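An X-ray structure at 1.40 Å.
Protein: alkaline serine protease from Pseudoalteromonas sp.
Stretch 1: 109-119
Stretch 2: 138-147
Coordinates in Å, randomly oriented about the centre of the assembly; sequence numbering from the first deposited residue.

Stretch 1 109-119: SLVAAIDTCVN
Stretch 2, residues 138-147: TERNALNTHY

How are the two segments arranged before any side chain is placed? Residues 110-119 form a helix, and 138-147 lie within a longer one that begins earlier and continues later. Their N-to-C directions differ by 14°, so they run nearly parallel, with a closest axial approach of 10.4 Å. Phi and psi stay near -65° and -42°, and i to i+4 bonds such as Ile114 N to Leu110 O, 2.9 Å, and Leu143 N to Glu139 O, 3.0 Å, hold each helix. In register, the CA atoms of Val111 and Glu139 are 6.6 Å apart and those of Val118 and His146 8.5 Å, so the spacing is wider at the later pair.

What starts the first helix and ties it to its neighbor? Ser109, at phi/psi -84/173, is the N-cap: its p rotamer lets OG accept from Ala112 N at 3.1 Å. Leu110 (t, p) points toward the second helix, its CD2 lying 4.0 Å from Glu139 OE1. First-turn amides have no carbonyl of an earlier helical turn to bond. Ser109 OG takes up Ala112 N, and a water accepts from Val111 N at 3.2 Å and donates to Glu139 OE1 at 2.7 Å, linking the helices where no direct hydrogen bond is clear. Glu139 (t, t, chi3 -107°) leaves CA sideways, but its end comes nearer; OE2 is satisfied elsewhere in the structure.

Where do the apolar side chains meet? Val111, chi1 t, leaves its backbone sideways and spreads both methyls over the partner: CG1 is 3.9 Å from Ala142 CB, while CG2 is 4.0 Å from both Glu139 CG and Leu143 CD1. A turn later Ile114 (m, t) points toward the other helix and brings CD1 to 3.7 Å from Leu143 CD1. Leu143 (chi1 -86°, chi2 57°) starts sideways, yet its end comes nearer, so this methyl meets both Val111 and Ile114. The small side chain of Ala142 points toward Val111 and its helix.

How does His146 close the later part of the contact? With chi1 -87° (m), it points toward the first helix and has the largest covered area of any residue here. Its ring lies among Ile114, Asp115 and Val118. Asp115 (m, chi2 -28°) leaves CA sideways, but its end comes nearer and places OD1 at the ring edge, near the ring plane. Val118, chi1 t, points toward the second helix, and its CG2 approaches the ring obliquely, as does CG2 of Ile114. Asn119 (m, chi2 -43°) makes no contact across the helices.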

# COMPACT_ATOMS: atom_id res chain seq x y z
N SER A 109 -23.38 -11.72 -5.25
CA SER A 109 -23.12 -10.57 -4.39
C SER A 109 -21.87 -10.65 -3.52
O SER A 109 -21.21 -11.69 -3.44
CB SER A 109 -24.31 -10.38 -3.46
OG SER A 109 -24.40 -11.49 -2.58
N LEU A 110 -21.57 -9.54 -2.85
CA LEU A 110 -20.44 -9.48 -1.93
C LEU A 110 -20.77 -10.42 -0.77
O LEU A 110 -19.90 -11.12 -0.26
CB LEU A 110 -20.24 -8.05 -1.41
CG LEU A 110 -19.17 -7.86 -0.33
CD1 LEU A 110 -17.81 -8.28 -0.86
CD2 LEU A 110 -19.15 -6.40 0.10
N VAL A 111 -22.03 -10.42 -0.36
CA VAL A 111 -22.46 -11.29 0.73
C VAL A 111 -22.15 -12.74 0.35
O VAL A 111 -21.67 -13.51 1.18
CB VAL A 111 -23.97 -11.14 1.01
CG1 VAL A 111 -24.48 -12.29 1.88
CG2 VAL A 111 -24.22 -9.81 1.73
N ALA A 112 -22.40 -13.10 -0.91
CA ALA A 112 -22.13 -14.46 -1.37
C ALA A 112 -20.63 -14.75 -1.33
O ALA A 112 -20.23 -15.87 -1.00
CB ALA A 112 -22.67 -14.65 -2.78
N ALA A 113 -19.82 -13.75 -1.66
CA ALA A 113 -18.37 -13.91 -1.64
C ALA A 113 -17.90 -14.16 -0.21
O ALA A 113 -17.05 -15.02 0.03
CB ALA A 113 -17.69 -12.67 -2.21
N ILE A 114 -18.46 -13.41 0.73
CA ILE A 114 -18.09 -13.59 2.13
C ILE A 114 -18.56 -14.97 2.59
O ILE A 114 -17.82 -15.67 3.29
CB ILE A 114 -18.73 -12.49 3.01
CG1 ILE A 114 -18.18 -11.12 2.59
CG2 ILE A 114 -18.43 -12.75 4.48
CD1 ILE A 114 -18.87 -9.94 3.27
N ASP A 115 -19.76 -15.38 2.19
CA ASP A 115 -20.26 -16.70 2.56
C ASP A 115 -19.28 -17.76 2.08
O ASP A 115 -18.98 -18.71 2.80
CB ASP A 115 -21.63 -16.99 1.92
CG ASP A 115 -22.75 -16.15 2.50
OD1 ASP A 115 -22.67 -15.75 3.68
OD2 ASP A 115 -23.74 -15.91 1.78
N THR A 116 -18.79 -17.60 0.86
CA THR A 116 -17.84 -18.54 0.28
C THR A 116 -16.56 -18.58 1.10
O THR A 116 -16.01 -19.64 1.39
CB THR A 116 -17.52 -18.16 -1.18
OG1 THR A 116 -18.72 -18.28 -1.97
CG2 THR A 116 -16.45 -19.08 -1.76
N CYS A 117 -16.08 -17.40 1.49
CA CYS A 117 -14.88 -17.30 2.30
C CYS A 117 -15.02 -18.14 3.57
O CYS A 117 -14.11 -18.87 3.95
CB CYS A 117 -14.66 -15.85 2.72
SG CYS A 117 -13.79 -14.75 1.57
N VAL A 118 -16.18 -18.00 4.21
CA VAL A 118 -16.45 -18.71 5.46
C VAL A 118 -16.78 -20.19 5.29
O VAL A 118 -16.16 -21.04 5.93
CB VAL A 118 -17.62 -18.03 6.22
CG1 VAL A 118 -17.98 -18.82 7.46
CG2 VAL A 118 -17.23 -16.60 6.59
N ASN A 119 -17.74 -20.50 4.43
CA ASN A 119 -18.15 -21.89 4.22
C ASN A 119 -17.16 -22.74 3.44
O ASN A 119 -16.92 -23.90 3.80
CB ASN A 119 -19.51 -21.94 3.52
CG ASN A 119 -20.59 -21.22 4.29
OD1 ASN A 119 -20.68 -21.35 5.52
ND2 ASN A 119 -21.42 -20.46 3.59
N THR A 138 -30.18 -5.83 4.26
CA THR A 138 -29.87 -7.24 4.10
C THR A 138 -28.37 -7.48 4.23
O THR A 138 -27.94 -8.44 4.87
CB THR A 138 -30.35 -7.77 2.73
OG1 THR A 138 -31.76 -7.57 2.61
CG2 THR A 138 -30.05 -9.25 2.60
N GLU A 139 -27.58 -6.59 3.63
CA GLU A 139 -26.13 -6.72 3.70
C GLU A 139 -25.63 -6.42 5.11
O GLU A 139 -24.79 -7.15 5.64
CB GLU A 139 -25.48 -5.79 2.68
CG GLU A 139 -23.98 -5.92 2.56
CD GLU A 139 -23.45 -5.17 1.36
OE1 GLU A 139 -23.06 -5.82 0.37
OE2 GLU A 139 -23.43 -3.92 1.41
N ARG A 140 -26.15 -5.36 5.72
CA ARG A 140 -25.74 -5.00 7.08
C ARG A 140 -25.99 -6.19 8.01
O ARG A 140 -25.14 -6.55 8.82
CB ARG A 140 -26.54 -3.79 7.58
CG ARG A 140 -26.07 -3.26 8.94
CD ARG A 140 -27.03 -2.23 9.52
NE ARG A 140 -27.14 -1.01 8.72
CZ ARG A 140 -26.18 -0.11 8.58
NH1 ARG A 140 -25.02 -0.26 9.21
NH2 ARG A 140 -26.38 0.97 7.83
N ASN A 141 -27.16 -6.80 7.88
CA ASN A 141 -27.54 -7.94 8.72
C ASN A 141 -26.67 -9.18 8.46
O ASN A 141 -26.24 -9.84 9.40
CB ASN A 141 -29.01 -8.30 8.49
CG ASN A 141 -29.96 -7.29 9.11
OD1 ASN A 141 -31.16 -7.30 8.84
ND2 ASN A 141 -29.43 -6.43 9.97
N ALA A 142 -26.43 -9.48 7.19
CA ALA A 142 -25.62 -10.64 6.83
C ALA A 142 -24.21 -10.54 7.40
O ALA A 142 -23.68 -11.52 7.94
CB ALA A 142 -25.56 -10.80 5.32
N LEU A 143 -23.60 -9.37 7.28
CA LEU A 143 -22.25 -9.18 7.79
C LEU A 143 -22.21 -9.18 9.32
O LEU A 143 -21.27 -9.69 9.92
CB LEU A 143 -21.63 -7.89 7.23
CG LEU A 143 -20.94 -8.06 5.87
CD1 LEU A 143 -21.91 -8.63 4.84
CD2 LEU A 143 -20.39 -6.72 5.40
N ASN A 144 -23.24 -8.62 9.95
CA ASN A 144 -23.29 -8.59 11.40
C ASN A 144 -23.38 -10.03 11.92
O ASN A 144 -22.80 -10.36 12.95
CB ASN A 144 -24.51 -7.80 11.89
CG ASN A 144 -24.43 -7.45 13.36
OD1 ASN A 144 -25.44 -7.20 14.01
ND2 ASN A 144 -23.21 -7.41 13.90
N THR A 145 -24.10 -10.87 11.19
CA THR A 145 -24.25 -12.27 11.57
C THR A 145 -22.90 -12.97 11.53
O THR A 145 -22.53 -13.68 12.47
CB THR A 145 -25.24 -13.00 10.64
OG1 THR A 145 -26.55 -12.43 10.80
CG2 THR A 145 -25.30 -14.49 10.96
N HIS A 146 -22.15 -12.75 10.46
CA HIS A 146 -20.82 -13.36 10.34
C HIS A 146 -19.91 -12.88 11.46
O HIS A 146 -19.20 -13.67 12.06
CB HIS A 146 -20.20 -13.01 8.98
CG HIS A 146 -20.58 -13.96 7.89
ND1 HIS A 146 -21.14 -13.54 6.70
CD2 HIS A 146 -20.46 -15.30 7.80
CE1 HIS A 146 -21.36 -14.59 5.93
NE2 HIS A 146 -20.95 -15.68 6.57
N TYR A 147 -19.94 -11.58 11.73
CA TYR A 147 -19.12 -10.99 12.78
C TYR A 147 -19.48 -11.60 14.14
O TYR A 147 -18.59 -11.98 14.90
CB TYR A 147 -19.32 -9.47 12.81
CG TYR A 147 -18.59 -8.76 13.92
CD1 TYR A 147 -17.21 -8.88 14.07
CD2 TYR A 147 -19.27 -7.93 14.81
CE1 TYR A 147 -16.53 -8.20 15.08
CE2 TYR A 147 -18.61 -7.24 15.82
CZ TYR A 147 -17.24 -7.38 15.95
OH TYR A 147 -16.58 -6.69 16.94
O HOH W 1 -24.00 -8.02 -0.97